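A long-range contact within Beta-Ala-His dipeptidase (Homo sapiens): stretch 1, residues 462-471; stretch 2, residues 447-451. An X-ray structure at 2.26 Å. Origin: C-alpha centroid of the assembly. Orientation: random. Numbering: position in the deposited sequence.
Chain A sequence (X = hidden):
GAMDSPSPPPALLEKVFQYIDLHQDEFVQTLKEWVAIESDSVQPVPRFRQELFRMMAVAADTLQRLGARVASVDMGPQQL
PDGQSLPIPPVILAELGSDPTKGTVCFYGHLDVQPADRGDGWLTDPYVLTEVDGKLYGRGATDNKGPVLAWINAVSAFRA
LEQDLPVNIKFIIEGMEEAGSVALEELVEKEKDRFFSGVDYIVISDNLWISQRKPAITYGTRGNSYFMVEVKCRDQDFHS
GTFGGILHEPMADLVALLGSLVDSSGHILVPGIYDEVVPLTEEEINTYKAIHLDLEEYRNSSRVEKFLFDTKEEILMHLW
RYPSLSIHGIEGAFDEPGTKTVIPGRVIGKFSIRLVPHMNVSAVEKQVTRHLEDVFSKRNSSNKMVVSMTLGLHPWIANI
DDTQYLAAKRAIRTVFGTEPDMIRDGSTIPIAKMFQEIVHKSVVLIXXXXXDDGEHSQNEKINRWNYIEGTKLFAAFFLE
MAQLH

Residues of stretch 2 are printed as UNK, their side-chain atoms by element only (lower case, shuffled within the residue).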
ATOM      1  N   ILE A 462     -10.813   5.253  -7.864  1.00 30.33           N
ATOM      2  CA  ILE A 462     -10.828   3.969  -8.510  1.00 29.59           C
ATOM      3  C   ILE A 462     -11.752   4.124  -9.714  1.00 30.20           C
ATOM      4  O   ILE A 462     -12.772   4.833  -9.621  1.00 29.84           O
ATOM      5  CB  ILE A 462     -11.259   2.803  -7.563  1.00 29.81           C
ATOM      6  CG1 ILE A 462     -10.924   1.443  -8.218  1.00 28.71           C
ATOM      7  CG2 ILE A 462     -12.758   2.924  -7.128  1.00 28.96           C
ATOM      8  CD1 ILE A 462     -11.148   0.254  -7.343  1.00 29.91           C
ATOM      9  N   ASN A 463     -11.393   3.515 -10.851  1.00 29.74           N
ATOM     10  CA  ASN A 463     -12.319   3.467 -11.989  1.00 30.75           C
ATOM     11  C   ASN A 463     -13.546   2.600 -11.696  1.00 30.48           C
ATOM     12  O   ASN A 463     -13.415   1.515 -11.133  1.00 29.44           O
ATOM     13  CB  ASN A 463     -11.626   2.962 -13.271  1.00 31.04           C
ATOM     14  CG  ASN A 463     -10.424   3.804 -13.655  1.00 33.53           C
ATOM     15  OD1 ASN A 463     -10.307   4.955 -13.251  1.00 36.25           O
ATOM     16  ND2 ASN A 463      -9.528   3.234 -14.444  1.00 35.47           N
ATOM     17  N   ARG A 464     -14.734   3.075 -12.082  1.00 31.24           N
ATOM     18  CA  ARG A 464     -15.960   2.267 -11.950  1.00 32.43           C
ATOM     19  C   ARG A 464     -15.787   0.885 -12.602  1.00 32.10           C
ATOM     20  O   ARG A 464     -16.208  -0.132 -12.045  1.00 32.21           O
ATOM     21  CB  ARG A 464     -17.173   2.991 -12.558  1.00 32.49           C
ATOM     22  CG  ARG A 464     -18.445   2.155 -12.538  1.00 33.75           C
ATOM     23  CD  ARG A 464     -19.586   2.752 -13.375  1.00 33.42           C
ATOM     24  NE  ARG A 464     -20.315   3.769 -12.627  1.00 33.08           N
ATOM     25  CZ  ARG A 464     -21.407   3.557 -11.896  1.00 33.28           C
ATOM     26  NH1 ARG A 464     -21.961   4.577 -11.268  1.00 31.32           N
ATOM     27  NH2 ARG A 464     -21.945   2.345 -11.784  1.00 31.47           N
ATOM     28  N   TRP A 465     -15.150   0.854 -13.772  1.00 31.97           N
ATOM     29  CA  TRP A 465     -14.946  -0.395 -14.493  1.00 32.30           C
ATOM     30  C   TRP A 465     -14.098  -1.382 -13.697  1.00 31.81           C
ATOM     31  O   TRP A 465     -14.447  -2.569 -13.606  1.00 32.03           O
ATOM     32  CB  TRP A 465     -14.318  -0.109 -15.842  1.00 33.80           C
ATOM     33  CG  TRP A 465     -14.157  -1.284 -16.748  1.00 35.08           C
ATOM     34  CD1 TRP A 465     -15.111  -1.837 -17.578  1.00 36.20           C
ATOM     35  CD2 TRP A 465     -12.947  -2.017 -16.984  1.00 36.66           C
ATOM     36  NE1 TRP A 465     -14.565  -2.883 -18.287  1.00 35.39           N
ATOM     37  CE2 TRP A 465     -13.243  -3.016 -17.945  1.00 35.84           C
ATOM     38  CE3 TRP A 465     -11.647  -1.943 -16.457  1.00 36.96           C
ATOM     39  CZ2 TRP A 465     -12.279  -3.934 -18.398  1.00 37.37           C
ATOM     40  CZ3 TRP A 465     -10.685  -2.854 -16.912  1.00 37.19           C
ATOM     41  CH2 TRP A 465     -11.007  -3.831 -17.878  1.00 36.86           C
ATOM     42  N   ASN A 466     -13.006  -0.890 -13.107  1.00 30.76           N
ATOM     43  CA  ASN A 466     -12.149  -1.701 -12.238  1.00 30.29           C
ATOM     44  C   ASN A 466     -12.855  -2.219 -10.996  1.00 29.95           C
ATOM     45  O   ASN A 466     -12.652  -3.370 -10.600  1.00 30.33           O
ATOM     46  CB  ASN A 466     -10.934  -0.914 -11.805  1.00 29.90           C
ATOM     47  CG  ASN A 466      -9.987  -0.654 -12.934  1.00 30.71           C
ATOM     48  OD1 ASN A 466     -10.352  -0.067 -13.944  1.00 31.37           O
ATOM     49  ND2 ASN A 466      -8.740  -1.061 -12.756  1.00 31.49           N
ATOM     50  N   TYR A 467     -13.671  -1.364 -10.387  1.00 28.73           N
ATOM     51  CA  TYR A 467     -14.423  -1.702  -9.185  1.00 28.76           C
ATOM     52  C   TYR A 467     -15.510  -2.753  -9.451  1.00 28.57           C
ATOM     53  O   TYR A 467     -15.682  -3.679  -8.673  1.00 29.12           O
ATOM     54  CB  TYR A 467     -15.034  -0.415  -8.612  1.00 27.98           C
ATOM     55  CG  TYR A 467     -15.925  -0.556  -7.398  1.00 28.58           C
ATOM     56  CD1 TYR A 467     -15.454  -1.157  -6.214  1.00 29.18           C
ATOM     57  CD2 TYR A 467     -17.229  -0.039  -7.406  1.00 26.02           C
ATOM     58  CE1 TYR A 467     -16.266  -1.263  -5.077  1.00 27.72           C
ATOM     59  CE2 TYR A 467     -18.039  -0.128  -6.280  1.00 26.83           C
ATOM     60  CZ  TYR A 467     -17.548  -0.744  -5.102  1.00 28.79           C
ATOM     61  OH  TYR A 467     -18.358  -0.853  -3.961  1.00 27.52           O
ATOM     62  N   ILE A 468     -16.228  -2.594 -10.560  1.00 29.08           N
ATOM     63  CA  ILE A 468     -17.328  -3.480 -10.940  1.00 29.16           C
ATOM     64  C   ILE A 468     -16.861  -4.770 -11.597  1.00 29.70           C
ATOM     65  O   ILE A 468     -17.293  -5.856 -11.203  1.00 30.55           O
ATOM     66  CB  ILE A 468     -18.350  -2.741 -11.826  1.00 29.00           C
ATOM     67  CG1 ILE A 468     -18.959  -1.566 -11.045  1.00 28.87           C
ATOM     68  CG2 ILE A 468     -19.453  -3.695 -12.306  1.00 29.54           C
ATOM     69  CD1 ILE A 468     -19.624  -1.949  -9.704  1.00 27.26           C
ATOM     70  N   GLU A 469     -15.967  -4.661 -12.581  1.00 30.05           N
ATOM     71  CA  GLU A 469     -15.357  -5.832 -13.202  1.00 29.40           C
ATOM     72  C   GLU A 469     -14.506  -6.629 -12.225  1.00 29.37           C
ATOM     73  O   GLU A 469     -14.395  -7.852 -12.362  1.00 29.36           O
ATOM     74  CB  GLU A 469     -14.535  -5.432 -14.428  1.00 29.76           C
ATOM     75  CG  GLU A 469     -15.399  -4.895 -15.599  1.00 30.81           C
ATOM     76  CD  GLU A 469     -16.504  -5.876 -16.076  1.00 31.98           C
ATOM     77  OE1 GLU A 469     -17.708  -5.513 -16.077  1.00 35.15           O
ATOM     78  OE2 GLU A 469     -16.180  -7.010 -16.455  1.00 32.23           O
ATOM     79  N   GLY A 470     -13.923  -5.940 -11.234  1.00 28.99           N
ATOM     80  CA  GLY A 470     -13.146  -6.573 -10.180  1.00 28.45           C
ATOM     81  C   GLY A 470     -13.991  -7.373  -9.216  1.00 29.01           C
ATOM     82  O   GLY A 470     -13.529  -8.358  -8.673  1.00 30.07           O
ATOM     83  N   THR A 471     -15.224  -6.930  -8.974  1.00 29.07           N
ATOM     84  CA  THR A 471     -16.222  -7.707  -8.260  1.00 28.69           C
ATOM     85  C   THR A 471     -16.492  -9.056  -8.948  1.00 29.03           C
ATOM     86  O   THR A 471     -16.569 -10.098  -8.278  1.00 29.46           O
ATOM     87  CB  THR A 471     -17.551  -6.893  -8.082  1.00 28.83           C
ATOM     88  OG1 THR A 471     -17.266  -5.590  -7.526  1.00 29.35           O
ATOM     89  CG2 THR A 471     -18.544  -7.636  -7.196  1.00 26.02           C
ATOM     90  N   UNK A 447      -4.349  -7.260  -7.877  1.00 34.43           N
ATOM     91  CA  UNK A 447      -4.545  -5.827  -7.998  1.00 33.59           C
ATOM     92  C   UNK A 447      -5.882  -5.520  -8.678  1.00 33.64           C
ATOM     93  O   UNK A 447      -6.212  -6.163  -9.662  1.00 31.74           O
ATOM     94  c   UNK A 447      -3.354  -5.379  -8.861  1.00 33.68           C
ATOM     95  c   UNK A 447      -2.920  -6.612  -9.632  1.00 33.71           C
ATOM     96  c   UNK A 447      -3.298  -7.786  -8.781  1.00 34.38           C
ATOM     97  N   UNK A 448      -6.654  -4.571  -8.123  1.00 34.16           N
ATOM     98  CA  UNK A 448      -7.857  -4.047  -8.795  1.00 34.77           C
ATOM     99  C   UNK A 448      -7.648  -2.634  -9.337  1.00 35.01           C
ATOM    100  O   UNK A 448      -8.369  -2.192 -10.244  1.00 34.96           O
ATOM    101  c   UNK A 448      -9.097  -4.060  -7.880  1.00 35.01           C
ATOM    102  c   UNK A 448     -11.278  -5.081  -7.138  1.00 32.82           C
ATOM    103  c   UNK A 448      -9.719  -6.347  -8.600  1.00 31.58           C
ATOM    104  c   UNK A 448      -9.810  -5.361  -7.494  1.00 34.62           C
ATOM    105  N   UNK A 449      -6.652  -1.939  -8.800  1.00 34.93           N
ATOM    106  CA  UNK A 449      -6.397  -0.562  -9.183  1.00 34.96           C
ATOM    107  C   UNK A 449      -5.726  -0.349 -10.523  1.00 35.43           C
ATOM    108  O   UNK A 449      -4.977  -1.198 -10.999  1.00 35.46           O
ATOM    109  N   UNK A 450      -6.011   0.789 -11.152  1.00 35.81           N
ATOM    110  CA  UNK A 450      -5.268   1.186 -12.341  1.00 36.00           C
ATOM    111  C   UNK A 450      -4.003   1.901 -11.922  1.00 35.48           C
ATOM    112  O   UNK A 450      -3.908   2.438 -10.817  1.00 36.69           O
ATOM    113  c   UNK A 450      -6.104   2.062 -13.291  1.00 35.18           C
ATOM    114  N   UNK A 451      -3.050   1.926 -12.842  1.00 35.67           N
ATOM    115  CA  UNK A 451      -1.722   2.519 -12.651  1.00 34.88           C
ATOM    116  C   UNK A 451      -1.811   3.976 -12.208  1.00 35.00           C
ATOM    117  O   UNK A 451      -0.958   4.461 -11.453  1.00 34.98           O
ATOM    118  c   UNK A 451       0.595   2.620 -13.752  1.00 34.37           C
ATOM    119  c   UNK A 451      -0.887   2.360 -13.985  1.00 35.30           C
ATOM    120  c   UNK A 451      -1.449   3.227 -15.123  1.00 33.42           C
TER
HETATM  121  O   HOH W   1      -8.815   2.104 -11.089  1.00 29.07           O

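Position 447 carries three side-chain carbons, and the last of them lies at bonding distance from the residue's own backbone N, so that the side chain closes a five-membered ring. That closure identifies Pro 447. The ring makes no contact with stretch 1; its CB, the nearest ring atom, is 7.9 Å from ND2 of Asn 466. What proline brings is conformation: the ring holds phi near -70°, and with no hydrogen on N the residue cannot donate a backbone hydrogen bond.

Position 448 has four carbons in its side chain, with no nitrogen or oxygen, and the chain forks at its second carbon. A fork there, rather than at the first carbon, means leucine. The CA-to-CB bond points sideways relative to stretch 1, but the end of the side chain comes nearer, and both terminal methyls reach the helix at Gly 470. Leu 448 has chi1 in the m well and chi2 in the t well, and its CD2 and CD1 lie 3.8 and 3.9 Å from CA of Gly 470, ordinary van der Waals distances. The fit depends on the bare glycine: an ideal CB built on Gly 470 would point toward stretch 2 and stand just 2.5 Å from CD1 of Leu 448, a clash. A buried, wholly hydrocarbon side chain suits this packing, and Leu 448 has more of its surface covered by the other stretch than any other residue here.

Position 449 has no side-chain atoms at all and is therefore Gly 449. A CB here would point away from stretch 1 and meet nothing of it within 5.5 Å, so this contact does not itself demand glycine. Its phi and psi of -76° and 151° are also open to other residues. The backbone passes close to Asn 466, whose ND2 lies 3.8 Å from C of Gly 449.

Position 450 shows a single side-chain carbon, which makes it Ala 450. The CB points toward stretch 1 and sits 3.8 Å from ND2 of Asn 463 and 4.1 Å from ND2 of Asn 466. The small methyl fills the space beside these two amides without asking for a polar partner.

Position 451 has one carbon carrying two more, three in all. Branching at the first carbon without a ring gives Val 451, with chi1 in the p well. It stays out of reach of stretch 1 and takes no part in the contact.

The contact joins one directed polar bond to a small apolar fit. Asn 466 ND2 donates to Leu 448 O at 2.8 Å and a nearly straight 166°, satisfying a backbone carbonyl in a segment without regular secondary structure. A weak bond from Asn 463 ND2 to Asn 466 OD1, 3.4 Å long, engages the other end of that amide. One helical turn after Asn 466, Gly 470 makes room for Leu 448. Water 1 adds a bridge, accepting from Ala 450 N at 3.1 Å and from Asn 463 N at 2.9 Å.

Stretch 2, residues 447-451: PLGAV
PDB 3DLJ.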